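Local coordinates for protein polysaccharide deacetylase (PDB 4HD5) that binds a zinc ion and probably deacetylates polysaccharides by hydrolysing carbon-nitrogen bonds other than peptide bonds, at residues 49-54 and 134-139; 76-81 and 89-94; 171-176 and 353-358. All blocks are in the same frame, centred on the assembly; numbering follows the deposited sequence.

Overall arrangement
Contacts 1 and 2 belong to the all-beta N-terminal part of the chain, with centres about 13 Å apart; contact 3 lies in the barrel that carries the zinc site, its centre about 36 Å from that of contact 1 and 35 Å from that of contact 2. Contact 1 joins two sheets near the surface through side chains, a tyrosine hydroxyl and bridging waters. Contact 2, partly buried, pairs neighbours by backbone hydrogen bonds within the four-stranded sheet that also holds strand 130-140 of contact 1; Lys135 NZ touches Trp80 CH2 where the two meet. Contact 3 is buried, packing two helices through a phenylalanine with a glutamine over one face and a histidine at its edge.

Contact 1: 49-54 and 134-139; sequences ISYTPI and TKSIIT
Tyr51 holds CG between its backbone N and carbonyl carbon (chi1 50°), while Ile138 turns CG1 anti to its own backbone N (chi1 -172°), and together these torsions slide the end of the isoleucine over the phenol ring. The pair bridges the two antiparallel sheets of a beta sandwich, strand 49-51 lying at the border of one sheet and strand 130-140 at the border of the other. Ile138 CD1 sits 3.7 Å from the centroid of the Tyr51 ring, a CH-pi contact over the face, displaced toward the rim. Tyrosine suits this half-exposed place because it offers an apolar face to Ile138 and carries a hydroxyl at the end of the ring: Tyr51 OH donates to Ile137 O at 2.9 Å, in the carbonyl plane and on a lone pair. Ile54, beyond the end of its strand, adds its CD1 at 3.8 Å from Ile138 CG1, and Thr61 and Phe117 of the adjoining strands also touch Ile138. Nearer the start of the segments the partners on strand 130-140 are small. Ile49 CG1 rests 3.6 Å from Thr134 CG2, and Ile49 CD1 and CG2 both lie against Ser136 CB, where the backbones draw closer. Beside Ile49, two waters bridge polar groups of the strands. One accepts from Ile49 N, donates to Lys135 O and bonds Thr134 OG1; the second donates to Ile49 O at 2.8 Å and is hydrogen-bonded to Ser136 OG.

Contact 2: 76-81 and 89-94; sequences QYKIWR and AKSFSS
Ile79 and Phe92 meet on the closely packed face of the sheet, where Ile79 CD1 comes 4.0 Å from Phe92 CD1 and the two side chains cross at about a right angle. Tyr77 shares this face, with the edge of its ring near Phe92 O. Large apolar groups belong here, since Ile63, Ile103 and Phe105 of the neighbouring sheet press on these residues. The Tyr77 hydroxyl is hydrogen-bonded to Phe101 O. Lys90, on the same face, leads its end away from the strand pair, giving NZ to Glu109 O and making a cation-pi contact with Phe110.

The two strands form a beta hairpin in one sheet of the sandwich, strand 72-81 running antiparallel to strand 90-94. Tyr77 N donates to Phe92 O at 2.8 Å in a nearly straight bond, 171° at the hydrogen, and Phe92 N returns a bond to Tyr77 O at 2.9 Å. Ile79 and Lys90 exchange a second pair. Between them, at the non-hydrogen-bonded Lys78-Ser91 pair, Ser91 CA makes a weaker CA-H...O contact with Tyr77 O, 3.4 Å.

On the other face the touching is looser and open to solvent. Gln76, Ser91 and Ser93 are exposed, as polar residues can afford to be, and Gln76 CG only brushes Ser93 OG at 3.9 Å. Lys78 makes the exception: with CG anti to the backbone N (chi1 -161°), its extended chain lies along the small Ala89, Lys78 CE to Ala89 CB being tight at 3.5 Å. Ala89 CB is also met by CB of the buried Trp80, at 3.7 Å.

Contact 3: 171-176 and 353-358; sequences EAQMKH and EQFASS
Gln173 and Phe355 carry this contact, the glutamine lying along one face of the phenylalanine ring. They join helix 167-179 to helix 352-358 on the outside of the TIM-barrel-like fold, beside barrel strand 146-149, so that an early helix of this domain packs against the helix near the end of the chain. The short helical segments run 10.4 Å apart at closest approach and cross at -43°, wide enough for side chains to fill the interface.

The glutamine can be followed outward. Its CB stands over the centre of the Phe355 ring, 3.9 Å from the centroid, in a CH-pi contact. CG continues across the same face and comes 3.9 Å from Phe355 CG. CD then passes near Phe355 CD1, with the amide plane only 21° from that of the ring, so that the flat group lies almost parallel to the aromatic surface. At the tip, OE1 is still 4.2 Å from Phe355 CD1, but its hydrogen bond goes to Tyr149 OH. Glutamine thus suits a buried position: its methylenes serve the ring and its polar end is anchored on a barrel strand.

Phe355 has CG anti to its backbone N (chi1 169°), which extends the ring from its helix toward the glutamine, and Leu147, Tyr149 and Ile346 also touch it. Phe355 CE2 approaches Gln173 O at 3.6 Å, and Met174 CE lies more loosely, 4.5 Å from Phe355 CZ. One turn along from the glutamine, His176 reaches between the helices: its CD2 meets the ring at the edge, near the ring plane, 4.0 Å from Phe355 CE2. The small methyl of Ala356 leaves room for the imidazole, His176 NE2 resting 3.6 Å from Ala356 CB.

Contact 1: 49-54 and 134-139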
loop_
_atom_site.group_PDB
_atom_site.type_symbol
_atom_site.label_atom_id
_atom_site.label_comp_id
_atom_site.label_asym_id
_atom_site.label_seq_id
_atom_site.Cartn_x
_atom_site.Cartn_y
_atom_site.Cartn_z
ATOM N N ILE A 49 -26.471 -10.237 7.306
ATOM C CA ILE A 49 -25.458 -10.117 8.344
ATOM C C ILE A 49 -25.336 -8.636 8.687
ATOM O O ILE A 49 -25.285 -7.780 7.801
ATOM C CB ILE A 49 -24.080 -10.670 7.902
ATOM C CG1 ILE A 49 -24.089 -12.200 7.955
ATOM C CG2 ILE A 49 -22.962 -10.151 8.804
ATOM C CD1 ILE A 49 -22.901 -12.855 7.283
ATOM N N SER A 50 -25.295 -8.348 9.979
ATOM C CA SER A 50 -25.130 -6.992 10.467
ATOM C C SER A 50 -24.034 -6.998 11.517
ATOM O O SER A 50 -23.894 -7.964 12.261
ATOM C CB SER A 50 -26.445 -6.485 11.062
ATOM O OG SER A 50 -26.230 -5.391 11.937
ATOM N N TYR A 51 -23.246 -5.927 11.562
ATOM C CA TYR A 51 -22.256 -5.753 12.619
ATOM C C TYR A 51 -22.191 -4.296 13.041
ATOM O O TYR A 51 -22.633 -3.420 12.306
ATOM C CB TYR A 51 -20.875 -6.263 12.185
ATOM C CG TYR A 51 -20.397 -5.741 10.845
ATOM C CD1 TYR A 51 -19.828 -4.478 10.726
ATOM C CD2 TYR A 51 -20.500 -6.523 9.700
ATOM C CE1 TYR A 51 -19.391 -4.004 9.505
ATOM C CE2 TYR A 51 -20.065 -6.056 8.472
ATOM C CZ TYR A 51 -19.514 -4.798 8.381
ATOM O OH TYR A 51 -19.076 -4.342 7.163
ATOM N N THR A 52 -21.645 -4.037 14.227
ATOM C CA THR A 52 -21.553 -2.664 14.714
ATOM C C THR A 52 -20.439 -1.956 13.951
ATOM O O THR A 52 -19.369 -2.539 13.745
ATOM C CB THR A 52 -21.315 -2.594 16.233
ATOM O OG1 THR A 52 -20.127 -3.313 16.576
ATOM C CG2 THR A 52 -22.498 -3.190 16.974
ATOM N N PRO A 53 -20.694 -0.711 13.501
ATOM C CA PRO A 53 -19.722 -0.038 12.640
ATOM C C PRO A 53 -18.344 0.090 13.279
ATOM O O PRO A 53 -18.224 0.123 14.506
ATOM C CB PRO A 53 -20.334 1.351 12.429
ATOM C CG PRO A 53 -21.789 1.161 12.661
ATOM C CD PRO A 53 -21.877 0.135 13.746
ATOM N N ILE A 54 -17.325 0.164 12.434
ATOM C CA ILE A 54 -15.955 0.293 12.893
ATOM C C ILE A 54 -15.299 1.513 12.267
ATOM O O ILE A 54 -15.803 2.074 11.288
ATOM C CB ILE A 54 -15.136 -0.972 12.582
ATOM C CG1 ILE A 54 -15.145 -1.290 11.083
ATOM C CG2 ILE A 54 -15.676 -2.154 13.385
ATOM C CD1 ILE A 54 -14.170 -2.378 10.697
ATOM N N THR A 134 -25.884 -16.717 4.384
ATOM C CA THR A 134 -25.458 -15.558 3.614
ATOM C C THR A 134 -23.985 -15.238 3.846
ATOM O O THR A 134 -23.317 -15.885 4.663
ATOM C CB THR A 134 -26.335 -14.331 3.953
ATOM O OG1 THR A 134 -26.131 -13.291 2.988
ATOM C CG2 THR A 134 -26.032 -13.807 5.355
ATOM N N LYS A 135 -23.492 -14.241 3.117
ATOM C CA LYS A 135 -22.091 -13.838 3.187
ATOM C C LYS A 135 -21.975 -12.332 3.379
ATOM O O LYS A 135 -22.895 -11.582 3.059
ATOM C CB LYS A 135 -21.362 -14.256 1.912
ATOM C CG LYS A 135 -20.966 -15.723 1.886
ATOM C CD LYS A 135 -20.529 -16.187 0.501
ATOM C CE LYS A 135 -19.361 -15.385 -0.063
ATOM N NZ LYS A 135 -18.174 -15.333 0.839
ATOM N N SER A 136 -20.836 -11.894 3.906
ATOM C CA SER A 136 -20.596 -10.472 4.114
ATOM C C SER A 136 -19.110 -10.160 4.187
ATOM O O SER A 136 -18.281 -11.058 4.327
ATOM C CB SER A 136 -21.278 -9.989 5.393
ATOM O OG SER A 136 -21.155 -8.585 5.537
ATOM N N ILE A 137 -18.803 -8.868 4.103
ATOM C CA ILE A 137 -17.433 -8.367 4.155
ATOM C C ILE A 137 -17.322 -7.283 5.213
ATOM O O ILE A 137 -18.184 -6.413 5.318
ATOM C CB ILE A 137 -17.011 -7.742 2.814
ATOM C CG1 ILE A 137 -17.257 -8.712 1.650
ATOM C CG2 ILE A 137 -15.548 -7.304 2.862
ATOM C CD1 ILE A 137 -16.378 -9.937 1.665
ATOM N N ILE A 138 -16.252 -7.357 5.994
ATOM C CA ILE A 138 -15.869 -6.302 6.920
ATOM C C ILE A 138 -14.373 -6.047 6.721
ATOM O O ILE A 138 -13.587 -6.993 6.589
ATOM C CB ILE A 138 -16.181 -6.678 8.390
ATOM C CG1 ILE A 138 -15.943 -5.476 9.309
ATOM C CG2 ILE A 138 -15.364 -7.871 8.846
ATOM C CD1 ILE A 138 -16.440 -5.676 10.720
ATOM N N THR A 139 -13.992 -4.773 6.699
ATOM C CA THR A 139 -12.617 -4.384 6.399
ATOM C C THR A 139 -12.042 -3.494 7.490
ATOM O O THR A 139 -12.484 -2.365 7.691
ATOM C CB THR A 139 -12.540 -3.706 5.026
ATOM O OG1 THR A 139 -12.828 -4.683 4.021
ATOM C CG2 THR A 139 -11.151 -3.089 4.761
HETATM O O HOH W 1 -25.601 -10.811 4.776
HETATM O O HOH W 2 -23.549 -7.225 5.622
#

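Contact 2: 76-81 and 89-94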
loop_
_atom_site.group_PDB
_atom_site.type_symbol
_atom_site.label_atom_id
_atom_site.label_comp_id
_atom_site.label_asym_id
_atom_site.label_seq_id
_atom_site.Cartn_x
_atom_site.Cartn_y
_atom_site.Cartn_z
ATOM N N GLN A 76 -23.107 -21.187 12.413
ATOM C CA GLN A 76 -21.661 -21.072 12.366
ATOM C C GLN A 76 -21.293 -19.902 11.470
ATOM O O GLN A 76 -21.872 -19.739 10.397
ATOM C CB GLN A 76 -21.031 -22.338 11.795
ATOM C CG GLN A 76 -21.089 -23.549 12.706
ATOM C CD GLN A 76 -20.293 -24.717 12.147
ATOM O OE1 GLN A 76 -19.249 -24.530 11.511
ATOM N NE2 GLN A 76 -20.778 -25.932 12.386
ATOM N N TYR A 77 -20.343 -19.091 11.929
ATOM C CA TYR A 77 -19.723 -18.061 11.112
ATOM C C TYR A 77 -18.319 -18.537 10.772
ATOM O O TYR A 77 -17.527 -18.803 11.671
ATOM C CB TYR A 77 -19.616 -16.741 11.876
ATOM C CG TYR A 77 -20.934 -16.136 12.311
ATOM C CD1 TYR A 77 -21.496 -16.451 13.552
ATOM C CD2 TYR A 77 -21.603 -15.227 11.500
ATOM C CE1 TYR A 77 -22.691 -15.884 13.959
ATOM C CE2 TYR A 77 -22.802 -14.660 11.897
ATOM C CZ TYR A 77 -23.341 -14.991 13.128
ATOM O OH TYR A 77 -24.530 -14.421 13.522
ATOM N N LYS A 78 -18.025 -18.669 9.483
ATOM C CA LYS A 78 -16.663 -18.923 9.033
ATOM C C LYS A 78 -16.088 -17.583 8.583
ATOM O O LYS A 78 -16.695 -16.890 7.764
ATOM C CB LYS A 78 -16.657 -19.935 7.891
ATOM C CG LYS A 78 -15.315 -20.605 7.655
ATOM C CD LYS A 78 -15.486 -21.927 6.920
ATOM C CE LYS A 78 -14.150 -22.598 6.638
ATOM N NZ LYS A 78 -14.313 -23.951 6.035
ATOM N N ILE A 79 -14.930 -17.227 9.137
ATOM C CA ILE A 79 -14.319 -15.916 8.921
ATOM C C ILE A 79 -12.867 -16.124 8.515
ATOM O O ILE A 79 -12.121 -16.841 9.187
ATOM C CB ILE A 79 -14.427 -15.047 10.200
ATOM C CG1 ILE A 79 -15.895 -14.959 10.652
ATOM C CG2 ILE A 79 -13.857 -13.657 9.979
ATOM C CD1 ILE A 79 -16.162 -14.013 11.805
ATOM N N TRP A 80 -12.473 -15.521 7.394
ATOM C CA TRP A 80 -11.091 -15.566 6.954
ATOM C C TRP A 80 -10.679 -14.252 6.316
ATOM O O TRP A 80 -11.513 -13.523 5.782
ATOM C CB TRP A 80 -10.859 -16.732 5.992
ATOM C CG TRP A 80 -11.474 -16.564 4.646
ATOM C CD1 TRP A 80 -10.857 -16.114 3.517
ATOM C CD2 TRP A 80 -12.829 -16.853 4.278
ATOM N NE1 TRP A 80 -11.742 -16.101 2.469
ATOM C CE2 TRP A 80 -12.960 -16.553 2.907
ATOM C CE3 TRP A 80 -13.942 -17.337 4.975
ATOM C CZ2 TRP A 80 -14.164 -16.718 2.214
ATOM C CZ3 TRP A 80 -15.137 -17.506 4.288
ATOM C CH2 TRP A 80 -15.240 -17.194 2.919
ATOM N N ARG A 81 -9.386 -13.955 6.397
ATOM C CA ARG A 81 -8.813 -12.815 5.690
ATOM C C ARG A 81 -8.582 -13.158 4.223
ATOM O O ARG A 81 -8.017 -14.212 3.894
ATOM C CB ARG A 81 -7.508 -12.381 6.343
ATOM C CG ARG A 81 -7.682 -11.823 7.744
ATOM C CD ARG A 81 -6.349 -11.683 8.457
ATOM N NE ARG A 81 -5.564 -10.559 7.935
ATOM C CZ ARG A 81 -4.439 -10.644 7.220
ATOM N NH1 ARG A 81 -3.905 -11.818 6.899
ATOM N NH2 ARG A 81 -3.838 -9.531 6.822
ATOM N N ALA A 89 -9.396 -20.253 7.381
ATOM C CA ALA A 89 -10.578 -19.730 8.052
ATOM C C ALA A 89 -10.685 -20.258 9.472
ATOM O O ALA A 89 -10.271 -21.380 9.762
ATOM C CB ALA A 89 -11.830 -20.102 7.278
ATOM N N LYS A 90 -11.231 -19.425 10.353
ATOM C CA LYS A 90 -11.553 -19.824 11.712
ATOM C C LYS A 90 -13.059 -19.788 11.851
ATOM O O LYS A 90 -13.725 -18.983 11.214
ATOM C CB LYS A 90 -10.875 -18.898 12.714
ATOM C CG LYS A 90 -9.382 -19.161 12.778
ATOM C CD LYS A 90 -8.647 -18.276 13.767
ATOM C CE LYS A 90 -7.147 -18.460 13.594
ATOM N NZ LYS A 90 -6.348 -17.470 14.363
ATOM N N SER A 91 -13.586 -20.686 12.671
ATOM C CA SER A 91 -15.020 -20.861 12.800
ATOM C C SER A 91 -15.476 -20.439 14.188
ATOM O O SER A 91 -14.754 -20.630 15.166
ATOM C CB SER A 91 -15.376 -22.320 12.538
ATOM O OG SER A 91 -15.014 -22.678 11.212
ATOM N N PHE A 92 -16.664 -19.848 14.252
ATOM C CA PHE A 92 -17.272 -19.403 15.502
ATOM C C PHE A 92 -18.737 -19.811 15.504
ATOM O O PHE A 92 -19.436 -19.635 14.500
ATOM C CB PHE A 92 -17.178 -17.882 15.644
ATOM C CG PHE A 92 -15.781 -17.353 15.547
ATOM C CD1 PHE A 92 -15.229 -17.043 14.313
ATOM C CD2 PHE A 92 -15.013 -17.172 16.686
ATOM C CE1 PHE A 92 -13.933 -16.567 14.216
ATOM C CE2 PHE A 92 -13.716 -16.694 16.596
ATOM C CZ PHE A 92 -13.178 -16.388 15.359
ATOM N N SER A 93 -19.199 -20.337 16.636
ATOM C CA SER A 93 -20.563 -20.847 16.766
ATOM C C SER A 93 -21.370 -20.019 17.754
ATOM O O SER A 93 -20.833 -19.531 18.748
ATOM C CB SER A 93 -20.534 -22.296 17.246
ATOM O OG SER A 93 -19.766 -23.100 16.370
ATOM N N SER A 94 -22.659 -19.859 17.468
ATOM C CA SER A 94 -23.591 -19.277 18.429
ATOM C C SER A 94 -24.880 -20.088 18.459
ATOM O O SER A 94 -25.459 -20.390 17.409
ATOM C CB SER A 94 -23.905 -17.824 18.083
ATOM O OG SER A 94 -24.632 -17.207 19.135
#

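Contact 3: 171-176 and 353-358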
loop_
_atom_site.group_PDB
_atom_site.type_symbol
_atom_site.label_atom_id
_atom_site.label_comp_id
_atom_site.label_asym_id
_atom_site.label_seq_id
_atom_site.Cartn_x
_atom_site.Cartn_y
_atom_site.Cartn_z
ATOM N N GLU A 171 20.258 -3.979 0.182
ATOM C CA GLU A 171 20.007 -5.415 -0.032
ATOM C C GLU A 171 19.492 -6.021 1.267
ATOM O O GLU A 171 18.506 -6.736 1.262
ATOM C CB GLU A 171 21.251 -6.163 -0.534
ATOM C CG GLU A 171 20.971 -7.615 -0.885
ATOM C CD GLU A 171 22.089 -8.288 -1.669
ATOM O OE1 GLU A 171 22.803 -7.632 -2.454
ATOM O OE2 GLU A 171 22.252 -9.501 -1.505
ATOM N N ALA A 172 20.134 -5.691 2.381
ATOM C CA ALA A 172 19.684 -6.186 3.692
ATOM C C ALA A 172 18.240 -5.793 3.996
ATOM O O ALA A 172 17.459 -6.601 4.496
ATOM C CB ALA A 172 20.611 -5.710 4.795
ATOM N N GLN A 173 17.883 -4.549 3.691
ATOM C CA GLN A 173 16.536 -4.070 3.944
ATOM C C GLN A 173 15.508 -4.823 3.085
ATOM O O GLN A 173 14.465 -5.267 3.579
ATOM C CB GLN A 173 16.481 -2.553 3.737
ATOM C CG GLN A 173 17.276 -1.782 4.788
ATOM C CD GLN A 173 17.613 -0.364 4.360
ATOM O OE1 GLN A 173 16.980 0.188 3.477
ATOM N NE2 GLN A 173 18.599 0.229 5.001
ATOM N N MET A 174 15.801 -4.967 1.798
ATOM C CA MET A 174 14.903 -5.677 0.903
ATOM C C MET A 174 14.817 -7.162 1.273
ATOM O O MET A 174 13.743 -7.745 1.209
ATOM C CB MET A 174 15.334 -5.506 -0.550
ATOM C CG MET A 174 15.262 -4.073 -1.049
ATOM S SD MET A 174 13.614 -3.348 -0.926
ATOM C CE MET A 174 13.674 -2.443 0.612
ATOM N N LYS A 175 15.930 -7.771 1.687
ATOM C CA LYS A 175 15.877 -9.164 2.130
ATOM C C LYS A 175 15.010 -9.325 3.382
ATOM O O LYS A 175 14.326 -10.345 3.541
ATOM C CB LYS A 175 17.280 -9.728 2.376
ATOM C CG LYS A 175 17.298 -11.239 2.504
ATOM C CD LYS A 175 18.702 -11.806 2.338
ATOM C CE LYS A 175 18.710 -13.320 2.496
ATOM N NZ LYS A 175 18.180 -13.770 3.817
ATOM N N HIS A 176 15.006 -8.314 4.252
ATOM C CA HIS A 176 14.146 -8.355 5.434
ATOM C C HIS A 176 12.655 -8.384 5.037
ATOM O O HIS A 176 11.856 -9.165 5.592
ATOM C CB HIS A 176 14.441 -7.189 6.375
ATOM C CG HIS A 176 13.427 -7.037 7.464
ATOM N ND1 HIS A 176 13.427 -7.826 8.594
ATOM C CD2 HIS A 176 12.366 -6.207 7.583
ATOM C CE1 HIS A 176 12.404 -7.490 9.360
ATOM N NE2 HIS A 176 11.754 -6.502 8.774
ATOM N N GLU A 353 17.467 -3.125 11.908
ATOM C CA GLU A 353 16.615 -3.135 13.079
ATOM C C GLU A 353 15.838 -1.819 13.236
ATOM O O GLU A 353 14.632 -1.843 13.449
ATOM C CB GLU A 353 17.434 -3.514 14.311
ATOM C CG GLU A 353 17.745 -5.019 14.349
ATOM C CD GLU A 353 18.758 -5.499 13.310
ATOM O OE1 GLU A 353 19.777 -4.801 13.081
ATOM O OE2 GLU A 353 18.558 -6.608 12.746
ATOM N N GLN A 354 16.517 -0.682 13.070
ATOM C CA GLN A 354 15.830 0.614 13.023
ATOM C C GLN A 354 14.791 0.628 11.905
ATOM O O GLN A 354 13.670 1.100 12.092
ATOM C CB GLN A 354 16.825 1.760 12.822
ATOM C CG GLN A 354 17.688 2.039 14.048
ATOM C CD GLN A 354 18.840 2.988 13.769
ATOM O OE1 GLN A 354 19.475 2.921 12.719
ATOM N NE2 GLN A 354 19.118 3.880 14.714
ATOM N N PHE A 355 15.180 0.092 10.751
ATOM C CA PHE A 355 14.317 0.009 9.573
ATOM C C PHE A 355 13.053 -0.779 9.910
ATOM O O PHE A 355 11.940 -0.300 9.696
ATOM C CB PHE A 355 15.113 -0.646 8.444
ATOM C CG PHE A 355 14.307 -1.044 7.234
ATOM C CD1 PHE A 355 13.916 -0.108 6.293
ATOM C CD2 PHE A 355 14.001 -2.376 7.002
ATOM C CE1 PHE A 355 13.205 -0.491 5.162
ATOM C CE2 PHE A 355 13.289 -2.763 5.871
ATOM C CZ PHE A 355 12.892 -1.824 4.950
ATOM N N ALA A 356 13.239 -1.971 10.472
ATOM C CA ALA A 356 12.125 -2.853 10.810
ATOM C C ALA A 356 11.180 -2.207 11.809
ATOM O O ALA A 356 9.967 -2.289 11.660
ATOM C CB ALA A 356 12.635 -4.172 11.352
ATOM N N SER A 357 11.729 -1.562 12.829
ATOM C CA SER A 357 10.903 -0.868 13.811
ATOM C C SER A 357 10.104 0.290 13.216
ATOM O O SER A 357 8.975 0.552 13.653
ATOM C CB SER A 357 11.766 -0.357 14.970
ATOM O OG SER A 357 12.389 -1.452 15.626
ATOM N N SER A 358 10.676 0.971 12.225
ATOM C CA SER A 358 10.034 2.141 11.625
ATOM C C SER A 358 8.825 1.757 10.768
ATOM O O SER A 358 7.972 2.597 10.508
ATOM C CB SER A 358 11.045 2.982 10.816
ATOM O OG SER A 358 11.365 2.405 9.553
#